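Local coordinates for protein ORF14 (Streptomyces clavuligerus, PDB 2WPX) that binds acetyl coenzyme A and probably acts as an acyltransferase, a tandem GNAT protein of the clavulanic acid biosynthesis pathway, at residues A123-L129 / Y325-W331. Residues are numbered along the deposited sequence.
Sequences ATVVESL and YDRWVFW
This antiparallel strand pairing joins the two GNAT repeats: 325-331, from the last strand of the second repeat, runs beside 123-127 of the first, with axes 4.5 Å apart at 145°. Both backbones are extended except at Tyr325 (phi/psi -112/-51°), the first residue of a bulge. Ala123-Trp331, Val125-Val329 and Glu127-Arg327 are hydrogen-bonded pairs, while Thr124-Phe330 and Val126-Trp328 are non-hydrogen-bonded. Trp331 N to Ala123 O and Val125 N to Val329 O each span 2.8 Å; Glu127 N to Arg327 O spans 2.9 Å. Glu127 (chi1 m, chi2 t) reaches along its face so that OE2 accepts from Trp331 NE1 at 3.0 Å, near the indole plane; Arg150 adds a salt bridge. Past the ladder, one water links Leu129 N to Tyr325 O, another Ser128 O to Arg327 NH1. Ala123 touches the bound acetyl coenzyme A. Helix 138-145 packs on Val125, Glu127 and Trp331. On its other edge, 325-331 pairs with strand 149-162, Tyr325 and Asp326 making a classic bulge opposite His158, so the second repeat's strand is inserted between two strands of the first.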
loop_
_atom_site.group_PDB
_atom_site.type_symbol
_atom_site.label_atom_id
_atom_site.label_comp_id
_atom_site.label_asym_id
_atom_site.label_seq_id
_atom_site.Cartn_x
_atom_site.Cartn_y
_atom_site.Cartn_z
ATOM N N ALA A 123 -12.625 1.786 -3.897
ATOM C CA ALA A 123 -11.806 0.780 -4.485
ATOM C C ALA A 123 -10.636 1.386 -5.236
ATOM O O ALA A 123 -10.764 2.444 -5.851
ATOM C CB ALA A 123 -12.679 -0.084 -5.454
ATOM N N THR A 124 -9.503 0.709 -5.175
ATOM C CA THR A 124 -8.378 1.004 -6.018
ATOM C C THR A 124 -8.278 -0.009 -7.195
ATOM O O THR A 124 -8.227 -1.223 -6.998
ATOM C CB THR A 124 -7.098 0.991 -5.241
ATOM O OG1 THR A 124 -7.240 1.858 -4.116
ATOM C CG2 THR A 124 -5.995 1.518 -6.090
ATOM N N VAL A 125 -8.242 0.505 -8.414
ATOM C CA VAL A 125 -8.292 -0.354 -9.560
ATOM C C VAL A 125 -7.012 -0.205 -10.307
ATOM O O VAL A 125 -6.509 0.921 -10.507
ATOM C CB VAL A 125 -9.462 0.022 -10.478
ATOM C CG1 VAL A 125 -9.464 -0.900 -11.678
ATOM C CG2 VAL A 125 -10.812 -0.013 -9.677
ATOM N N VAL A 126 -6.449 -1.320 -10.749
ATOM C CA VAL A 126 -5.269 -1.207 -11.564
ATOM C C VAL A 126 -5.482 -0.960 -13.077
ATOM O O VAL A 126 -6.114 -1.761 -13.771
ATOM C CB VAL A 126 -4.409 -2.399 -11.386
ATOM C CG1 VAL A 126 -3.193 -2.276 -12.368
ATOM C CG2 VAL A 126 -4.018 -2.495 -9.885
ATOM N N GLU A 127 -4.900 0.115 -13.595
ATOM C CA GLU A 127 -5.164 0.547 -14.941
ATOM C C GLU A 127 -3.851 0.872 -15.598
ATOM O O GLU A 127 -2.827 0.794 -14.940
ATOM C CB GLU A 127 -6.142 1.744 -14.964
ATOM C CG GLU A 127 -7.501 1.417 -14.263
ATOM C CD GLU A 127 -8.569 2.377 -14.693
ATOM O OE1 GLU A 127 -8.643 2.594 -15.926
ATOM O OE2 GLU A 127 -9.290 2.952 -13.813
ATOM N N SER A 128 -3.882 1.168 -16.902
ATOM C CA SER A 128 -2.705 1.602 -17.655
ATOM C C SER A 128 -2.314 3.068 -17.533
ATOM O O SER A 128 -3.124 3.952 -17.362
ATOM C CB SER A 128 -2.850 1.309 -19.147
ATOM O OG SER A 128 -3.389 0.022 -19.345
ATOM N N LEU A 129 -1.022 3.285 -17.683
ATOM C CA LEU A 129 -0.464 4.618 -17.786
ATOM C C LEU A 129 -0.501 5.066 -19.214
ATOM O O LEU A 129 -0.472 4.270 -20.107
ATOM C CB LEU A 129 0.973 4.572 -17.318
ATOM C CG LEU A 129 1.028 4.325 -15.827
ATOM C CD1 LEU A 129 2.421 3.893 -15.532
ATOM C CD2 LEU A 129 0.634 5.611 -15.037
ATOM N N TYR A 325 5.138 2.077 -14.050
ATOM C CA TYR A 325 4.711 0.829 -14.635
ATOM C C TYR A 325 3.184 0.714 -14.836
ATOM O O TYR A 325 2.747 0.381 -15.922
ATOM C CB TYR A 325 5.193 -0.314 -13.779
ATOM C CG TYR A 325 5.138 -1.579 -14.539
ATOM C CD1 TYR A 325 6.172 -1.927 -15.420
ATOM C CD2 TYR A 325 4.061 -2.445 -14.400
ATOM C CE1 TYR A 325 6.130 -3.095 -16.138
ATOM C CE2 TYR A 325 4.018 -3.630 -15.107
ATOM C CZ TYR A 325 5.054 -3.945 -15.978
ATOM O OH TYR A 325 5.017 -5.139 -16.692
ATOM N N ASP A 326 2.382 0.973 -13.796
ATOM C CA ASP A 326 0.931 0.956 -13.926
ATOM C C ASP A 326 0.284 2.047 -13.056
ATOM O O ASP A 326 0.977 2.760 -12.306
ATOM C CB ASP A 326 0.375 -0.428 -13.636
ATOM C CG ASP A 326 0.804 -0.928 -12.285
ATOM O OD1 ASP A 326 0.923 -2.158 -12.087
ATOM O OD2 ASP A 326 1.063 -0.088 -11.399
ATOM N N ARG A 327 -1.042 2.170 -13.159
ATOM C CA ARG A 327 -1.770 3.305 -12.596
ATOM C C ARG A 327 -2.780 2.814 -11.544
ATOM O O ARG A 327 -3.459 1.795 -11.758
ATOM C CB ARG A 327 -2.518 4.032 -13.699
ATOM C CG ARG A 327 -3.116 5.370 -13.262
ATOM C CD ARG A 327 -3.675 6.173 -14.444
ATOM N NE ARG A 327 -4.049 7.542 -14.086
ATOM C CZ ARG A 327 -5.226 8.104 -14.365
ATOM N NH1 ARG A 327 -6.164 7.422 -15.018
ATOM N NH2 ARG A 327 -5.474 9.358 -14.003
ATOM N N TRP A 328 -2.874 3.525 -10.414
ATOM C CA TRP A 328 -3.747 3.104 -9.317
ATOM C C TRP A 328 -4.939 4.037 -9.255
ATOM O O TRP A 328 -4.808 5.118 -8.714
ATOM C CB TRP A 328 -2.978 3.163 -7.982
ATOM C CG TRP A 328 -2.111 2.009 -7.769
ATOM C CD1 TRP A 328 -1.901 0.989 -8.635
ATOM C CD2 TRP A 328 -1.280 1.744 -6.617
ATOM N NE1 TRP A 328 -1.008 0.080 -8.092
ATOM C CE2 TRP A 328 -0.637 0.503 -6.844
ATOM C CE3 TRP A 328 -1.031 2.423 -5.407
ATOM C CZ2 TRP A 328 0.265 -0.084 -5.890
ATOM C CZ3 TRP A 328 -0.151 1.826 -4.452
ATOM C CH2 TRP A 328 0.468 0.593 -4.695
ATOM N N VAL A 329 -6.078 3.648 -9.835
ATOM C CA VAL A 329 -7.192 4.564 -10.055
ATOM C C VAL A 329 -8.306 4.372 -8.996
ATOM O O VAL A 329 -8.711 3.231 -8.717
ATOM C CB VAL A 329 -7.819 4.393 -11.458
ATOM C CG1 VAL A 329 -8.801 5.525 -11.715
ATOM C CG2 VAL A 329 -6.791 4.316 -12.517
ATOM N N PHE A 330 -8.777 5.477 -8.405
ATOM C CA PHE A 330 -9.740 5.405 -7.305
ATOM C C PHE A 330 -11.145 5.425 -7.822
ATOM O O PHE A 330 -11.529 6.309 -8.618
ATOM C CB PHE A 330 -9.481 6.502 -6.264
ATOM C CG PHE A 330 -8.067 6.494 -5.772
ATOM C CD1 PHE A 330 -7.616 5.483 -4.942
ATOM C CD2 PHE A 330 -7.143 7.443 -6.224
ATOM C CE1 PHE A 330 -6.250 5.434 -4.537
ATOM C CE2 PHE A 330 -5.802 7.392 -5.834
ATOM C CZ PHE A 330 -5.361 6.396 -4.988
ATOM N N TRP A 331 -11.912 4.408 -7.434
ATOM C CA TRP A 331 -13.294 4.301 -7.883
ATOM C C TRP A 331 -14.187 4.284 -6.671
ATOM O O TRP A 331 -13.757 3.913 -5.579
ATOM C CB TRP A 331 -13.532 3.018 -8.685
ATOM C CG TRP A 331 -12.905 2.872 -10.131
ATOM C CD1 TRP A 331 -11.597 2.825 -10.456
ATOM C CD2 TRP A 331 -13.611 2.696 -11.350
ATOM N NE1 TRP A 331 -11.424 2.598 -11.798
ATOM C CE2 TRP A 331 -12.652 2.543 -12.380
ATOM C CE3 TRP A 331 -14.974 2.682 -11.687
ATOM C CZ2 TRP A 331 -13.004 2.338 -13.727
ATOM C CZ3 TRP A 331 -15.324 2.477 -13.018
ATOM C CH2 TRP A 331 -14.336 2.319 -14.024
HETATM O O HOH W 1 -5.733 5.085 -16.964
HETATM O O HOH W 2 0.700 1.301 -17.592
#